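Local coordinates for geranyltranstransferase (Agrobacterium tumefaciens, PDB 2H8O) that catalyses the condensation of geranyl diphosphate with isopentenyl diphosphate to farnesyl diphosphate, as a member of the mainly helical polyprenyl synthase family, at the interface of chains A and B. Sequence-based numbering; all coordinates share one arbitrary frame. Chains: chain A/B, Geranyltranstransferase.

Contact 1: the interface of chains A and B. Residues chain A 120, 156, 159-160; chain B 120, 156, 159-160.
A:Tyr120 and B:Asp156 pass each other in opposite directions across the two-fold axis, and A:Asp156 and B:Tyr120 repeat the pairing. This is the centre of a helix-to-helix interface in what is probably the homodimer usual for the family. The phenol oxygen OH of A:Tyr120 lies 3.3 Å from CB of B:Asp156. Carboxylate oxygen OD2 of B:Asp156 sits in the ring plane at the edge, 3.5 Å from CE1 of A:Tyr120. Ring and carboxylate are turned 88° apart in a van der Waals contact, in which the carboxylate oxygen probably also gains from the slightly positive ring edge. Nearer the axis the two aspartates cross, OD1 of A:Asp156 being 3.4 Å from OD1 of B:Asp156, a proximity that could raise the affinity of the pair for a proton. A:Leu159 and B:Leu159 meet tip to tip through their CD2 methyls, 3.6 Å from A:Leu159 CD2 to B:Leu159 CD2. Each leucine has CG anti to the backbone N (chi1 170°), which points the branch at the axis, where CD2 also lies against the partner's Thr160 OG1.

Water joins the polar groups: water 1 bridges A:Tyr120 OH and B:Thr160 OG1, water 2 does the same for B:Tyr120 and A:Thr160, and water 3 links A:Tyr120 OH to B:Asp156 OD2. In the second shell, a chi1 of 115°, close to eclipsed, holds the A:Tyr120 ring with one face against A:Leu159 CB, near the rim, and its hydroxyl end at B:Asp156. Within helix 148-167, the threonine hydroxyl is fixed by its own chain: OG1 of A:Thr160 donates to the backbone O of A:Asp156 at 2.7 Å.

Contact 2: the interface of chains A and B. Residues chain A 164, 167-169; chain B 179, 182-183, 187.
A:Asp164 and B:Arg187 cross at about a right angle in a salt bridge, with carboxylate and guanidinium planes 57° apart, so the two groups are not coplanar as in an even two-pronged bridge. The patch is an off-axis part of the dimer interface, where the C-terminal end of A helix 148-167 meets B helix 175-189. The straight bond runs from NE of B:Arg187 to OD2 of A:Asp164, 2.9 Å long with 166° at the hydrogen. It lies in the guanidinium plane and reaches the syn side of OD2, somewhat out of the carboxylate plane. OD1 of A:Asp164 receives weaker, bent bonds from NE and NH2, and NH2 also makes a weak bond to OG of A:Ser168 at 3.0 Å. The arginine chain bends at chi2 (-95°), folding the guanidinium back over B:Ile183, whose CG2 lies 3.7 Å above the centre of that plane. One isoleucine branch thus backs the charged group while the other, CG1 and CD1, turns to chain A.

There CD1 of B:Ile183 rests where helix 148-167 ends, 3.7 Å from CA of A:Ser168 in the following loop, and CG1 lies beside the A:Ala167 methyl. The same methyl also meets CG1 of B:Val182, with 3.5 Å between A:Ala167 CB and B:Val182 CG1. The apolar strip runs alongside the ion pair, with B:Ile183 belonging to both. A:Ser168, just past the helix, is held by its end, OG donating to the backbone O of A:Asp164 at 2.7 Å from above the carbonyl plane.

Contact 1: the interface of chains A and B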
loop_
_atom_site.group_PDB
_atom_site.type_symbol
_atom_site.label_atom_id
_atom_site.label_comp_id
_atom_site.label_asym_id
_atom_site.label_seq_id
_atom_site.Cartn_x
_atom_site.Cartn_y
_atom_site.Cartn_z
ATOM N N TYR A 120 -6.646 7.362 -3.595
ATOM C CA TYR A 120 -7.147 6.149 -2.948
ATOM C C TYR A 120 -7.864 6.545 -1.672
ATOM O O TYR A 120 -8.909 5.977 -1.323
ATOM C CB TYR A 120 -6.018 5.132 -2.650
ATOM C CG TYR A 120 -5.751 4.866 -1.157
ATOM C CD1 TYR A 120 -6.614 4.091 -0.397
ATOM C CD2 TYR A 120 -4.600 5.354 -0.550
ATOM C CE1 TYR A 120 -6.383 3.848 0.945
ATOM C CE2 TYR A 120 -4.355 5.122 0.784
ATOM C CZ TYR A 120 -5.235 4.357 1.532
ATOM O OH TYR A 120 -5.025 4.088 2.886
ATOM N N ASP A 156 -7.582 0.132 -2.865
ATOM C CA ASP A 156 -6.505 -0.787 -2.479
ATOM C C ASP A 156 -5.438 -0.823 -3.583
ATOM O O ASP A 156 -4.227 -0.816 -3.337
ATOM C CB ASP A 156 -7.043 -2.214 -2.235
ATOM C CG ASP A 156 -7.861 -2.331 -0.963
ATOM O OD1 ASP A 156 -7.869 -1.369 -0.160
ATOM O OD2 ASP A 156 -8.534 -3.396 -0.770
ATOM N N LEU A 159 -3.461 2.530 -3.775
ATOM C CA LEU A 159 -2.459 2.560 -2.693
ATOM C C LEU A 159 -1.239 1.683 -3.064
ATOM O O LEU A 159 -0.094 2.093 -2.911
ATOM C CB LEU A 159 -3.097 2.113 -1.385
ATOM C CG LEU A 159 -2.176 1.866 -0.208
ATOM C CD1 LEU A 159 -1.259 3.058 0.052
ATOM C CD2 LEU A 159 -2.996 1.557 1.045
ATOM N N THR A 160 -1.512 0.478 -3.565
ATOM C CA THR A 160 -0.472 -0.461 -3.966
ATOM C C THR A 160 0.374 0.149 -5.102
ATOM O O THR A 160 1.594 0.084 -5.098
ATOM C CB THR A 160 -1.071 -1.806 -4.396
ATOM O OG1 THR A 160 -1.929 -2.303 -3.349
ATOM C CG2 THR A 160 0.035 -2.832 -4.667
ATOM N N TYR B 120 -4.163 -8.031 5.427
ATOM C CA TYR B 120 -4.991 -6.901 5.005
ATOM C C TYR B 120 -6.033 -7.406 4.028
ATOM O O TYR B 120 -7.195 -6.974 4.053
ATOM C CB TYR B 120 -4.153 -5.762 4.374
ATOM C CG TYR B 120 -4.424 -5.496 2.882
ATOM C CD1 TYR B 120 -5.575 -4.846 2.463
ATOM C CD2 TYR B 120 -3.487 -5.854 1.921
ATOM C CE1 TYR B 120 -5.829 -4.605 1.125
ATOM C CE2 TYR B 120 -3.723 -5.623 0.585
ATOM C CZ TYR B 120 -4.885 -4.984 0.184
ATOM O OH TYR B 120 -5.165 -4.720 -1.159
ATOM N N ASP B 156 -6.148 -0.982 5.193
ATOM C CA ASP B 156 -5.375 0.051 4.493
ATOM C C ASP B 156 -4.017 0.238 5.186
ATOM O O ASP B 156 -2.963 0.371 4.556
ATOM C CB ASP B 156 -6.130 1.398 4.468
ATOM C CG ASP B 156 -7.329 1.390 3.538
ATOM O OD1 ASP B 156 -7.485 0.418 2.762
ATOM O OD2 ASP B 156 -8.150 2.362 3.598
ATOM N N LEU B 159 -1.699 -2.850 4.650
ATOM C CA LEU B 159 -1.113 -2.781 3.298
ATOM C C LEU B 159 0.047 -1.757 3.266
ATOM O O LEU B 159 1.119 -2.030 2.737
ATOM C CB LEU B 159 -2.193 -2.441 2.282
ATOM C CG LEU B 159 -1.746 -2.109 0.873
ATOM C CD1 LEU B 159 -0.829 -3.188 0.302
ATOM C CD2 LEU B 159 -2.963 -1.926 -0.035
ATOM N N THR B 160 -0.189 -0.584 3.853
ATOM C CA THR B 160 0.805 0.481 3.910
ATOM C C THR B 160 2.043 0.001 4.693
ATOM O O THR B 160 3.177 0.212 4.289
ATOM C CB THR B 160 0.223 1.754 4.540
ATOM O OG1 THR B 160 -0.984 2.123 3.843
ATOM C CG2 THR B 160 1.225 2.910 4.453
HETATM O O HOH W 1 -2.478 4.563 3.726
HETATM O O HOH W 2 -2.997 -4.902 -2.797
HETATM O O HOH W 3 -7.255 4.983 4.320
#

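Contact 2: the interface of chains A and B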
loop_
_atom_site.group_PDB
_atom_site.type_symbol
_atom_site.label_atom_id
_atom_site.label_comp_id
_atom_site.label_asym_id
_atom_site.label_seq_id
_atom_site.Cartn_x
_atom_site.Cartn_y
_atom_site.Cartn_z
ATOM N N ASP A 164 4.604 0.898 -6.240
ATOM C CA ASP A 164 5.145 0.499 -7.541
ATOM C C ASP A 164 5.758 1.688 -8.291
ATOM O O ASP A 164 6.865 1.606 -8.780
ATOM C CB ASP A 164 4.044 -0.158 -8.384
ATOM C CG ASP A 164 4.565 -0.821 -9.649
ATOM O OD1 ASP A 164 5.789 -1.019 -9.804
ATOM O OD2 ASP A 164 3.723 -1.174 -10.509
ATOM N N ALA A 167 9.096 2.930 -6.736
ATOM C CA ALA A 167 10.257 2.034 -6.730
ATOM C C ALA A 167 10.665 1.550 -8.118
ATOM O O ALA A 167 11.770 1.022 -8.286
ATOM C CB ALA A 167 9.991 0.831 -5.797
ATOM N N SER A 168 9.758 1.716 -9.087
ATOM C CA SER A 168 9.951 1.172 -10.433
ATOM C C SER A 168 11.195 1.714 -11.124
ATOM O O SER A 168 11.618 2.844 -10.896
ATOM C CB SER A 168 8.719 1.420 -11.320
ATOM O OG SER A 168 7.700 0.473 -11.044
ATOM N N ASP A 169 11.761 0.885 -12.003
ATOM C CA ASP A 169 12.943 1.275 -12.745
ATOM C C ASP A 169 12.680 2.448 -13.680
ATOM O O ASP A 169 13.625 3.172 -14.012
ATOM C CB ASP A 169 13.493 0.104 -13.550
ATOM C CG ASP A 169 14.092 -0.987 -12.688
ATOM O OD1 ASP A 169 14.389 -0.781 -11.487
ATOM O OD2 ASP A 169 14.261 -2.095 -13.245
ATOM N N ALA B 179 14.249 -2.096 -3.199
ATOM C CA ALA B 179 13.473 -1.556 -4.345
ATOM C C ALA B 179 12.890 -2.676 -5.191
ATOM O O ALA B 179 11.723 -2.641 -5.559
ATOM C CB ALA B 179 14.320 -0.608 -5.199
ATOM N N VAL B 182 9.955 -4.143 -3.393
ATOM C CA VAL B 182 8.797 -3.248 -3.397
ATOM C C VAL B 182 8.058 -3.387 -4.743
ATOM O O VAL B 182 6.824 -3.534 -4.785
ATOM C CB VAL B 182 9.188 -1.791 -3.122
ATOM C CG1 VAL B 182 7.986 -0.833 -3.393
ATOM C CG2 VAL B 182 9.701 -1.607 -1.656
ATOM N N ILE B 183 8.815 -3.374 -5.830
ATOM C CA ILE B 183 8.228 -3.561 -7.173
ATOM C C ILE B 183 7.540 -4.920 -7.246
ATOM O O ILE B 183 6.383 -5.023 -7.635
ATOM C CB ILE B 183 9.283 -3.423 -8.309
ATOM C CG1 ILE B 183 9.946 -2.038 -8.307
ATOM C CG2 ILE B 183 8.660 -3.740 -9.681
ATOM C CD1 ILE B 183 11.270 -2.037 -9.073
ATOM N N ARG B 187 3.502 -5.391 -7.677
ATOM C CA ARG B 187 2.986 -6.015 -8.895
ATOM C C ARG B 187 2.180 -7.244 -8.546
ATOM O O ARG B 187 1.118 -7.459 -9.116
ATOM C CB ARG B 187 4.107 -6.366 -9.880
ATOM C CG ARG B 187 4.877 -5.143 -10.346
ATOM C CD ARG B 187 4.415 -4.532 -11.647
ATOM N NE ARG B 187 5.170 -3.289 -11.821
ATOM C CZ ARG B 187 6.306 -3.155 -12.488
ATOM N NH1 ARG B 187 6.828 -4.167 -13.160
ATOM N NH2 ARG B 187 6.901 -1.962 -12.520
#

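The C-alpha centres of contact 1 and contact 2 lie about 15 Å apart, and helix 148-167 of chain A serves both. Its middle meets the same helix of chain B at the two-fold axis in contact 1, and its C-terminal end lies on B helix 175-189 in contact 2. By symmetry contact 2 has a twin, so an ion pair flanks the central apolar and water-bridged zone on each side. Helix 104-125, part of contact 1, leads into the family's first aspartate-rich motif, which suggests that the interface lies not far from the active site. The two-fold pairing fits the homodimer typical of these synthases.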